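Local coordinates for protein putative NAD(P)H-flavin oxidoreductase (Streptococcus pyogenes serotype M1, PDB 2HAY) that binds flavin mononucleotide and, as a member of the nitroreductase family, probably uses NADH or NADPH to reduce its substrates, at residues 54-59 with 86-91; 175-180 with 192-197; 13-18 with 155-160; 62-67 with 182-187. One frame throughout, in Å; residues are numbered along the deposited sequence.

Contact 1. Residues 54-59 with 86-91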
# COMPACT_ATOMS: atom_id res chain seq x y z
N TRP B 54 4.36 -9.57 7.99
CA TRP B 54 2.94 -9.22 8.04
C TRP B 54 2.13 -10.47 8.29
O TRP B 54 2.62 -11.60 8.06
CB TRP B 54 2.49 -8.55 6.72
CG TRP B 54 2.79 -9.35 5.42
CD1 TRP B 54 2.94 -10.72 5.30
CD2 TRP B 54 2.93 -8.81 4.10
NE1 TRP B 54 3.15 -11.05 3.99
CE2 TRP B 54 3.16 -9.91 3.23
CE3 TRP B 54 2.88 -7.51 3.56
CZ2 TRP B 54 3.34 -9.75 1.85
CZ3 TRP B 54 3.07 -7.35 2.18
CH2 TRP B 54 3.28 -8.47 1.34
N ARG B 55 0.90 -10.27 8.78
CA ARG B 55 -0.07 -11.35 8.89
C ARG B 55 -1.42 -10.79 8.55
O ARG B 55 -1.68 -9.60 8.79
CB ARG B 55 -0.12 -11.95 10.32
CG ARG B 55 1.21 -12.54 10.78
CD ARG B 55 1.08 -13.51 11.95
NE ARG B 55 0.70 -12.82 13.16
CZ ARG B 55 -0.51 -12.88 13.73
NH1 ARG B 55 -0.73 -12.21 14.87
NH2 ARG B 55 -1.48 -13.62 13.20
N PHE B 56 -2.27 -11.66 8.03
CA PHE B 56 -3.61 -11.25 7.68
C PHE B 56 -4.56 -12.14 8.43
O PHE B 56 -4.54 -13.36 8.26
CB PHE B 56 -3.77 -11.31 6.17
CG PHE B 56 -2.72 -10.52 5.46
CD1 PHE B 56 -2.83 -9.13 5.36
CD2 PHE B 56 -1.57 -11.14 4.98
CE1 PHE B 56 -1.81 -8.38 4.76
CE2 PHE B 56 -0.56 -10.39 4.39
CZ PHE B 56 -0.70 -9.00 4.27
N VAL B 57 -5.34 -11.54 9.32
CA VAL B 57 -6.22 -12.37 10.15
C VAL B 57 -7.70 -12.12 9.95
O VAL B 57 -8.18 -10.99 10.01
CB VAL B 57 -5.77 -12.55 11.66
CG1 VAL B 57 -4.44 -11.84 12.01
CG2 VAL B 57 -6.96 -12.38 12.70
N VAL B 58 -8.40 -13.21 9.67
CA VAL B 58 -9.84 -13.16 9.52
C VAL B 58 -10.46 -13.16 10.90
O VAL B 58 -10.40 -14.16 11.62
CB VAL B 58 -10.36 -14.29 8.62
CG1 VAL B 58 -11.86 -14.20 8.46
CG2 VAL B 58 -9.67 -14.23 7.23
N LEU B 59 -11.03 -12.02 11.27
CA LEU B 59 -11.63 -11.86 12.58
C LEU B 59 -13.12 -12.19 12.50
O LEU B 59 -13.93 -11.33 12.16
CB LEU B 59 -11.43 -10.43 13.13
CG LEU B 59 -11.96 -10.22 14.56
CD1 LEU B 59 -11.33 -11.18 15.54
CD2 LEU B 59 -11.75 -8.79 15.02
N ILE B 86 -11.01 -8.31 8.16
CA ILE B 86 -9.61 -8.75 8.14
C ILE B 86 -8.70 -7.76 8.83
O ILE B 86 -8.75 -6.57 8.53
CB ILE B 86 -9.10 -8.98 6.69
CG1 ILE B 86 -9.82 -10.20 6.07
CG2 ILE B 86 -7.59 -9.14 6.65
CD1 ILE B 86 -9.45 -10.47 4.62
N LEU B 87 -7.87 -8.25 9.74
CA LEU B 87 -6.88 -7.43 10.42
C LEU B 87 -5.55 -7.56 9.72
O LEU B 87 -5.09 -8.68 9.53
CB LEU B 87 -6.72 -7.87 11.90
CG LEU B 87 -8.00 -8.10 12.70
CD1 LEU B 87 -7.64 -8.60 14.10
CD2 LEU B 87 -8.83 -6.82 12.78
N LEU B 88 -4.96 -6.43 9.35
CA LEU B 88 -3.63 -6.41 8.70
C LEU B 88 -2.61 -6.09 9.79
O LEU B 88 -2.68 -5.04 10.43
CB LEU B 88 -3.57 -5.38 7.57
CG LEU B 88 -4.44 -5.66 6.35
CD1 LEU B 88 -5.94 -5.30 6.58
CD2 LEU B 88 -3.87 -4.93 5.16
N ILE B 89 -1.73 -7.05 10.05
CA ILE B 89 -0.77 -6.98 11.16
C ILE B 89 0.63 -6.82 10.60
O ILE B 89 1.01 -7.54 9.65
CB ILE B 89 -0.84 -8.27 12.05
CG1 ILE B 89 -2.27 -8.65 12.46
CG2 ILE B 89 0.13 -8.21 13.26
CD1 ILE B 89 -3.08 -7.55 13.12
N ALA B 90 1.41 -5.86 11.14
CA ALA B 90 2.81 -5.71 10.72
C ALA B 90 3.83 -6.05 11.83
O ALA B 90 3.56 -5.82 13.02
CB ALA B 90 3.06 -4.32 10.18
N GLU B 91 5.00 -6.57 11.44
CA GLU B 91 6.08 -6.93 12.38
C GLU B 91 6.79 -5.70 12.96
O GLU B 91 7.04 -4.74 12.23
CB GLU B 91 7.14 -7.76 11.68
CG GLU B 91 7.06 -9.22 11.91
CD GLU B 91 7.96 -10.07 10.99
OE1 GLU B 91 9.06 -9.60 10.59
OE2 GLU B 91 7.57 -11.22 10.65
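R55 and I89 form one hydrogen-bonded pair of an antiparallel sheet, V57 and L87 the next. I89 N reaches R55 O at 2.8 Å, and R55 N returns to I89 O at 2.9 Å. The straightest of the four bonds runs from V57 N to L87 O, with 173° at the hydrogen; L87 N closes that ring on V57 O. At the non-hydrogen-bonded positions CA-H...O contacts add to this, the shortest from W54 CA to I89 O at 3.0 Å, beyond the R55-I89 pair.

Branched and aliphatic residues suit a buried sheet because they shield its backbone bonds on both faces. On the face of R55, V57, L87 and I89, V57 CG1 meets I89 CG1 at 3.9 Å while its other methyl, CG2, rests against L87 CD1. The face of F56, V58, I86 and L88 is turned toward helices 32-43 and 137-162. There F56 offers its ring edge to L88, F56 CD1 lying 4.0 Å from L88 CG. W54 CG sits between its own N and carbonyl carbon (chi1 54°), and F56 CZ lies over one face of the indole, offset toward the rim.

R55 is the polar exception: its guanidinium forms a salt bridge with E192 and a hydrogen bond with V186 O. Paired backbone groups and largely apolar side chains thus let these strands lie in the protein interior, while the other edge of 54-59, where F56 to L59 pair in parallel with a strand of the second subunit, carries the sheet across the dimer interface.

Contact 2. Residues 175-180 with 192-197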
# COMPACT_ATOMS: atom_id res chain seq x y z
N ASP B 175 -3.59 1.93 19.89
CA ASP B 175 -3.11 1.38 21.15
C ASP B 175 -4.19 0.52 21.84
O ASP B 175 -3.91 -0.61 22.27
CB ASP B 175 -2.65 2.52 22.08
CG ASP B 175 -2.27 2.06 23.47
OD1 ASP B 175 -1.10 1.67 23.65
OD2 ASP B 175 -3.12 2.13 24.39
N LYS B 176 -5.39 1.07 21.95
CA LYS B 176 -6.50 0.36 22.55
C LYS B 176 -6.86 -0.94 21.82
O LYS B 176 -7.12 -1.95 22.46
CB LYS B 176 -7.73 1.28 22.65
CG LYS B 176 -7.55 2.37 23.70
CD LYS B 176 -8.77 3.28 23.80
CE LYS B 176 -8.49 4.57 24.65
NZ LYS B 176 -9.47 5.67 24.22
N VAL B 177 -6.87 -0.92 20.49
CA VAL B 177 -7.21 -2.10 19.69
C VAL B 177 -6.11 -3.14 19.77
O VAL B 177 -6.40 -4.34 19.91
CB VAL B 177 -7.53 -1.71 18.22
CG1 VAL B 177 -7.64 -2.93 17.35
CG2 VAL B 177 -8.86 -0.94 18.20
N ASN B 178 -4.85 -2.69 19.70
CA ASN B 178 -3.70 -3.52 20.02
C ASN B 178 -3.82 -4.19 21.38
O ASN B 178 -3.52 -5.37 21.52
CB ASN B 178 -2.40 -2.72 19.94
CG ASN B 178 -1.82 -2.66 18.52
OD1 ASN B 178 -2.01 -3.57 17.73
ND2 ASN B 178 -1.08 -1.59 18.21
N HIS B 179 -4.26 -3.45 22.38
CA HIS B 179 -4.39 -4.07 23.67
C HIS B 179 -5.53 -5.06 23.76
O HIS B 179 -5.41 -6.05 24.49
CB HIS B 179 -4.37 -3.03 24.80
CG HIS B 179 -3.00 -2.48 25.04
ND1 HIS B 179 -2.44 -1.51 24.23
CD2 HIS B 179 -2.05 -2.80 25.95
CE1 HIS B 179 -1.22 -1.25 24.64
NE2 HIS B 179 -0.96 -2.01 25.69
N ILE B 180 -6.59 -4.84 23.00
CA ILE B 180 -7.70 -5.80 22.97
C ILE B 180 -7.23 -7.07 22.29
O ILE B 180 -7.52 -8.16 22.75
CB ILE B 180 -8.97 -5.21 22.29
CG1 ILE B 180 -9.61 -4.15 23.18
CG2 ILE B 180 -10.01 -6.30 21.92
CD1 ILE B 180 -10.46 -3.15 22.37
N GLU B 192 4.66 -7.37 17.15
CA GLU B 192 3.76 -6.97 16.07
C GLU B 192 2.67 -6.01 16.56
O GLU B 192 2.41 -5.88 17.77
CB GLU B 192 3.13 -8.18 15.37
CG GLU B 192 2.09 -8.96 16.17
CD GLU B 192 1.90 -10.42 15.71
OE1 GLU B 192 2.24 -10.80 14.54
OE2 GLU B 192 1.41 -11.21 16.55
N GLY B 193 2.08 -5.30 15.60
CA GLY B 193 1.02 -4.33 15.86
C GLY B 193 0.09 -4.24 14.65
O GLY B 193 0.47 -4.54 13.51
N ILE B 194 -1.15 -3.86 14.90
CA ILE B 194 -2.08 -3.72 13.81
C ILE B 194 -1.69 -2.52 12.91
O ILE B 194 -1.25 -1.49 13.42
CB ILE B 194 -3.56 -3.61 14.35
CG1 ILE B 194 -4.56 -3.77 13.19
CG2 ILE B 194 -3.78 -2.33 15.20
CD1 ILE B 194 -5.99 -4.08 13.66
N ALA B 195 -1.83 -2.70 11.60
CA ALA B 195 -1.58 -1.67 10.60
C ALA B 195 -2.90 -1.02 10.16
O ALA B 195 -3.01 0.22 10.03
CB ALA B 195 -0.83 -2.27 9.41
N SER B 196 -3.89 -1.87 9.92
CA SER B 196 -5.20 -1.41 9.47
C SER B 196 -6.23 -2.57 9.55
O SER B 196 -5.89 -3.70 9.93
CB SER B 196 -5.09 -0.86 8.03
OG SER B 196 -4.78 -1.90 7.13
N MSE B 197 -7.47 -2.28 9.19
CA MSE B 197 -8.50 -3.31 9.06
C MSE B 197 -9.14 -3.19 7.67
O MSE B 197 -9.09 -2.13 7.05
CB MSE B 197 -9.58 -3.13 10.13
CG MSE B 197 -9.11 -3.07 11.57
SE MSE B 197 -10.60 -2.47 12.76
CE MSE B 197 -9.62 -2.28 14.39
O HOH W 1 -0.10 -0.66 15.76
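N178 on helix 174-183 holds the backbone of I194 where that helix packs across strand 192-201 of the antiparallel nitroreductase sheet. The axes of the two segments approach to 8.2 Å, at 125° between their directions. Just beyond I194 the strand carries a classic beta bulge, A195 and S196 both facing L88 of the neighbouring strand.

The tight part is buried and apolar. V177 and M197, a selenomethionine, reach toward each other tip to tip, V177 CG1 lying 3.6 Å from M197 CE. V177 CG1 stands anti to its backbone N (chi1 170°), which directs this methyl to the strand; it also touches I194 CD1 at 4.2 Å. A short beta-branched residue suits the helix surface here, whereas the long, extended M197 can bridge the gap and also packs on F172 and F85.

The other side is polar and includes a water. The I194 N-H points almost straight at N178 OD1, 3.0 Å away and 172° at the hydrogen, and meets a lone pair of OD1 in the plane of the side-chain amide. I194 CG2 lies 3.3 Å from N178 OD1, and G193, without a side chain, leaves CA close beside it. Asparagine fits this place because its amide offers both an acceptor and a donor: while OD1 takes the strand N-H, ND2 gives a hydrogen to a water 2.8 Å away, and that water donates in turn to I194 O at 2.7 Å.

Contact 3. Residues 13-18 with 155-160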
# COMPACT_ATOMS: atom_id res chain seq x y z
N GLN B 13 -11.63 -1.62 -15.91
CA GLN B 13 -12.33 -0.35 -15.77
C GLN B 13 -13.63 -0.53 -14.97
O GLN B 13 -13.99 0.35 -14.19
CB GLN B 13 -12.55 0.26 -17.14
CG GLN B 13 -12.76 1.79 -17.13
CD GLN B 13 -11.49 2.60 -16.91
OE1 GLN B 13 -11.31 3.24 -15.85
NE2 GLN B 13 -10.59 2.61 -17.92
N GLN B 14 -14.31 -1.66 -15.13
CA GLN B 14 -15.52 -1.92 -14.31
C GLN B 14 -15.20 -2.00 -12.83
O GLN B 14 -15.93 -1.43 -12.00
CB GLN B 14 -16.28 -3.17 -14.75
CG GLN B 14 -16.83 -3.07 -16.15
CD GLN B 14 -18.18 -2.41 -16.22
OE1 GLN B 14 -19.21 -3.07 -16.07
NE2 GLN B 14 -18.20 -1.11 -16.49
N ALA B 15 -14.11 -2.69 -12.51
CA ALA B 15 -13.69 -2.89 -11.12
C ALA B 15 -13.23 -1.60 -10.43
O ALA B 15 -13.56 -1.37 -9.28
CB ALA B 15 -12.62 -3.95 -11.02
N LEU B 16 -12.51 -0.76 -11.17
CA LEU B 16 -12.06 0.54 -10.64
C LEU B 16 -13.23 1.46 -10.30
O LEU B 16 -13.19 2.16 -9.31
CB LEU B 16 -11.13 1.24 -11.65
CG LEU B 16 -9.78 0.59 -11.91
CD1 LEU B 16 -9.03 1.38 -12.97
CD2 LEU B 16 -9.02 0.53 -10.63
N HIS B 17 -14.28 1.44 -11.12
CA HIS B 17 -15.42 2.27 -10.85
C HIS B 17 -16.45 1.63 -9.91
O HIS B 17 -17.18 2.35 -9.22
CB HIS B 17 -16.00 2.80 -12.15
CG HIS B 17 -15.08 3.76 -12.85
ND1 HIS B 17 -15.21 5.13 -12.76
CD2 HIS B 17 -13.99 3.54 -13.62
CE1 HIS B 17 -14.25 5.71 -13.47
NE2 HIS B 17 -13.49 4.77 -13.99
N PHE B 18 -16.47 0.30 -9.83
CA PHE B 18 -17.26 -0.44 -8.83
C PHE B 18 -16.80 -0.19 -7.39
O PHE B 18 -17.64 0.10 -6.51
CB PHE B 18 -17.26 -1.95 -9.12
CG PHE B 18 -18.04 -2.76 -8.10
CD1 PHE B 18 -17.37 -3.55 -7.17
CD2 PHE B 18 -19.44 -2.73 -8.07
CE1 PHE B 18 -18.06 -4.31 -6.24
CE2 PHE B 18 -20.15 -3.49 -7.13
CZ PHE B 18 -19.46 -4.27 -6.21
N MSE B 155 -5.84 -7.05 -2.15
CA MSE B 155 -7.09 -7.62 -1.64
C MSE B 155 -8.34 -6.92 -2.18
O MSE B 155 -9.27 -7.58 -2.61
CB MSE B 155 -7.10 -7.63 -0.11
CG MSE B 155 -6.21 -8.73 0.44
SE MSE B 155 -6.56 -9.08 2.31
CE MSE B 155 -5.71 -7.54 3.09
N MSE B 156 -8.34 -5.60 -2.11
CA MSE B 156 -9.46 -4.78 -2.56
C MSE B 156 -9.72 -4.86 -4.06
O MSE B 156 -10.88 -4.82 -4.45
CB MSE B 156 -9.26 -3.32 -2.17
CG MSE B 156 -9.42 -3.08 -0.65
SE MSE B 156 -9.50 -1.17 -0.30
CE MSE B 156 -7.67 -0.76 -0.78
N MSE B 157 -8.67 -4.95 -4.87
CA MSE B 157 -8.82 -5.14 -6.32
C MSE B 157 -9.38 -6.52 -6.66
O MSE B 157 -10.30 -6.65 -7.48
CB MSE B 157 -7.49 -4.91 -7.08
CG MSE B 157 -7.62 -5.07 -8.60
SE MSE B 157 -8.94 -3.85 -9.39
CE MSE B 157 -7.81 -2.27 -9.31
N THR B 158 -8.82 -7.54 -6.01
CA THR B 158 -9.33 -8.91 -6.11
C THR B 158 -10.81 -8.97 -5.70
O THR B 158 -11.61 -9.45 -6.46
CB THR B 158 -8.47 -9.87 -5.26
OG1 THR B 158 -7.11 -9.76 -5.71
CG2 THR B 158 -8.94 -11.33 -5.42
N ALA B 159 -11.16 -8.42 -4.52
CA ALA B 159 -12.57 -8.28 -4.13
C ALA B 159 -13.41 -7.58 -5.20
O ALA B 159 -14.48 -8.05 -5.55
CB ALA B 159 -12.70 -7.56 -2.77
N ALA B 160 -12.92 -6.46 -5.75
CA ALA B 160 -13.68 -5.69 -6.71
C ALA B 160 -13.98 -6.49 -7.98
O ALA B 160 -15.11 -6.48 -8.45
CB ALA B 160 -12.95 -4.40 -7.05
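A15 and A160 bring helices 6-18 and 137-162 together, their CB atoms 4.0 Å apart. The two segments run at 110° to each other, with axes 9.3 Å apart. Alanine suits this crossing because each methyl occupies little room: the CA atoms of A15 and A160 approach to 5.2 Å.

The second apolar group centres on M157, a selenomethionine modelled in two conformers, one of which is described here. Its CG is anti to the backbone N (chi1 -179°), and the chain then bends at chi2 and chi3, bringing SE to 4.0 Å from A15 CB. The unbranched, flexible chain can follow such a bend. CE lies on the side of L16, but its very close approach to L16 CD2 is doubtful.

Two carbonyl oxygens are also touched: A15 O by A160 CB at 3.8 Å, and A160 O by F18 CD1 at 3.9 Å. The aromatic ring of F18 also packs on D165, and the backbone oxygen of F18 accepts a hydrogen bond from R203. The chain then continues into R19 and T20, which bind FMN, and the side chain of R19 lies close to that of A160.

Since the two helices meet through methyls, selenium and a ring carbon, with two carbonyl oxygens touched only by carbon, the contact depends on shape and burial rather than on directed bonds, and it joins the helix leading into the flavin-binding residues to the long helix 137-162.

Contact 4. Residues 62-67 with 182-187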
# COMPACT_ATOMS: atom_id res chain seq x y z
N LYS B 62 -17.22 -12.68 17.19
CA LYS B 62 -18.16 -11.57 17.44
C LYS B 62 -17.86 -10.79 18.74
O LYS B 62 -17.87 -9.56 18.73
CB LYS B 62 -19.63 -12.00 17.32
CG LYS B 62 -20.01 -12.37 15.88
CD LYS B 62 -21.52 -12.50 15.67
CE LYS B 62 -21.83 -13.13 14.33
NZ LYS B 62 -21.51 -12.23 13.18
N PRO B 63 -17.61 -11.49 19.86
CA PRO B 63 -17.19 -10.76 21.07
C PRO B 63 -16.02 -9.78 20.88
O PRO B 63 -16.05 -8.67 21.44
CB PRO B 63 -16.82 -11.89 22.03
CG PRO B 63 -17.77 -13.02 21.62
CD PRO B 63 -17.74 -12.94 20.12
N ILE B 64 -15.01 -10.17 20.09
CA ILE B 64 -13.82 -9.34 19.91
C ILE B 64 -14.19 -8.13 19.07
O ILE B 64 -13.78 -7.01 19.40
CB ILE B 64 -12.61 -10.14 19.36
CG1 ILE B 64 -12.13 -11.11 20.43
CG2 ILE B 64 -11.47 -9.19 19.00
CD1 ILE B 64 -11.16 -12.16 19.97
N LYS B 65 -14.99 -8.34 18.02
CA LYS B 65 -15.56 -7.24 17.25
C LYS B 65 -16.33 -6.24 18.15
O LYS B 65 -16.13 -5.02 18.04
CB LYS B 65 -16.47 -7.75 16.14
CG LYS B 65 -15.77 -8.56 15.07
CD LYS B 65 -16.50 -8.44 13.75
CE LYS B 65 -16.32 -9.67 12.94
NZ LYS B 65 -17.24 -10.71 13.46
N GLU B 66 -17.18 -6.77 19.04
CA GLU B 66 -17.98 -5.96 19.97
C GLU B 66 -17.09 -5.11 20.90
O GLU B 66 -17.37 -3.93 21.14
CB GLU B 66 -18.95 -6.86 20.78
CG GLU B 66 -20.14 -7.47 19.97
CD GLU B 66 -20.97 -8.53 20.74
OE1 GLU B 66 -20.90 -8.62 21.99
OE2 GLU B 66 -21.72 -9.29 20.08
N GLU B 67 -16.00 -5.70 21.39
CA GLU B 67 -15.01 -5.00 22.20
C GLU B 67 -14.22 -3.91 21.45
O GLU B 67 -13.89 -2.88 22.03
CB GLU B 67 -14.05 -6.00 22.82
CG GLU B 67 -13.38 -5.48 24.05
CD GLU B 67 -12.62 -6.56 24.81
OE1 GLU B 67 -12.76 -7.77 24.48
OE2 GLU B 67 -11.88 -6.17 25.75
N ALA B 182 -4.03 -8.19 21.85
CA ALA B 182 -3.08 -8.90 22.72
C ALA B 182 -3.79 -9.62 23.87
O ALA B 182 -3.46 -10.76 24.19
CB ALA B 182 -2.03 -7.95 23.24
N LYS B 183 -4.78 -8.96 24.46
CA LYS B 183 -5.52 -9.52 25.59
C LYS B 183 -6.16 -10.87 25.16
O LYS B 183 -6.16 -11.83 25.92
CB LYS B 183 -6.57 -8.51 26.07
CG LYS B 183 -7.49 -9.01 27.18
CD LYS B 183 -8.95 -8.70 26.86
CE LYS B 183 -9.38 -7.33 27.32
NZ LYS B 183 -10.75 -7.45 27.91
N HIS B 184 -6.63 -10.94 23.92
CA HIS B 184 -7.20 -12.19 23.41
C HIS B 184 -6.20 -13.14 22.73
O HIS B 184 -6.62 -14.13 22.13
CB HIS B 184 -8.40 -11.90 22.50
CG HIS B 184 -9.60 -11.41 23.24
ND1 HIS B 184 -10.55 -12.25 23.76
CD2 HIS B 184 -10.00 -10.15 23.56
CE1 HIS B 184 -11.49 -11.54 24.36
NE2 HIS B 184 -11.18 -10.26 24.26
N ASN B 185 -4.90 -12.86 22.83
CA ASN B 185 -3.86 -13.67 22.19
C ASN B 185 -4.00 -13.70 20.67
O ASN B 185 -3.69 -14.72 20.04
CB ASN B 185 -3.86 -15.12 22.72
CG ASN B 185 -3.27 -15.25 24.12
OD1 ASN B 185 -2.46 -14.42 24.57
ND2 ASN B 185 -3.64 -16.32 24.82
N VAL B 186 -4.49 -12.62 20.08
CA VAL B 186 -4.63 -12.53 18.63
C VAL B 186 -3.27 -12.10 18.04
O VAL B 186 -2.85 -12.57 16.97
CB VAL B 186 -5.80 -11.60 18.20
CG1 VAL B 186 -5.90 -11.49 16.67
CG2 VAL B 186 -7.13 -12.13 18.74
N ILE B 187 -2.59 -11.23 18.76
CA ILE B 187 -1.26 -10.77 18.38
C ILE B 187 -0.32 -10.89 19.56
O ILE B 187 -0.75 -10.98 20.71
CB ILE B 187 -1.27 -9.32 17.84
CG1 ILE B 187 -1.65 -8.31 18.92
CG2 ILE B 187 -2.13 -9.18 16.57
CD1 ILE B 187 -1.44 -6.87 18.50
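E67 CG stands anti to its backbone N (chi1 -157°) and the chain beyond is extended, carrying the carboxylate from helix 62-68 to the end of helix 174-183. H184 CG lies beside its own backbone N, and the imidazole meets E67 tip to tip. H184 NE2 donates to E67 OE1 at 3.0 Å, on the syn side of the carboxylate but somewhat out of its plane; the two flat groups stand 81° apart. K183 bends repeatedly along its chain and brings NZ to the syn lone pair of E67 OE2, forming a 2.8 Å salt bridge. A long acid suits this place because each oxygen meets a different donor.

I64 lies over one face of the H184 ring, and the two side chains slide past each other in opposite directions. I64 CG1 sits 3.8 Å from the centre of the imidazole, only 7° off the ring normal, in a CH-pi contact. I64 CD1 reaches on to V186 CG2 at 4.2 Å. The isoleucine covers one ring face, while NE2 at the edge meets the acid.

Helix 174-183 ends in a Schellman motif, with N185, of positive phi, as the C' residue. V223 of the second subunit packs on both I64 and V186. With a negative carboxylate at NE2, H184 would probably be stabilised in its protonated form, although the nearby K183 charge should partly offset that effect.

Contacts 1 and 2 share the antiparallel sheet: strands 84-91 and 192-201 are neighbours, and the contact centres lie about 10 Å apart. Contacts 2 and 4 both use helix 174-183, also with centres about 10 Å apart, while helix 62-68 of contact 4 directly follows strand 54-59 of contact 1. These three form one continuous region. The centre of contact 3 lies about 21 to 30 Å from the other centres, but M155 on its long helix packs against F56, I86 and L88. Along the chain, contact 3 spans contact 1 and closes before contact 2 opens; contact 4 crosses all three. Contacts 1, 3 and 4 touch the second subunit, so the sheet and the helices packed on it both take part in the dimer interface.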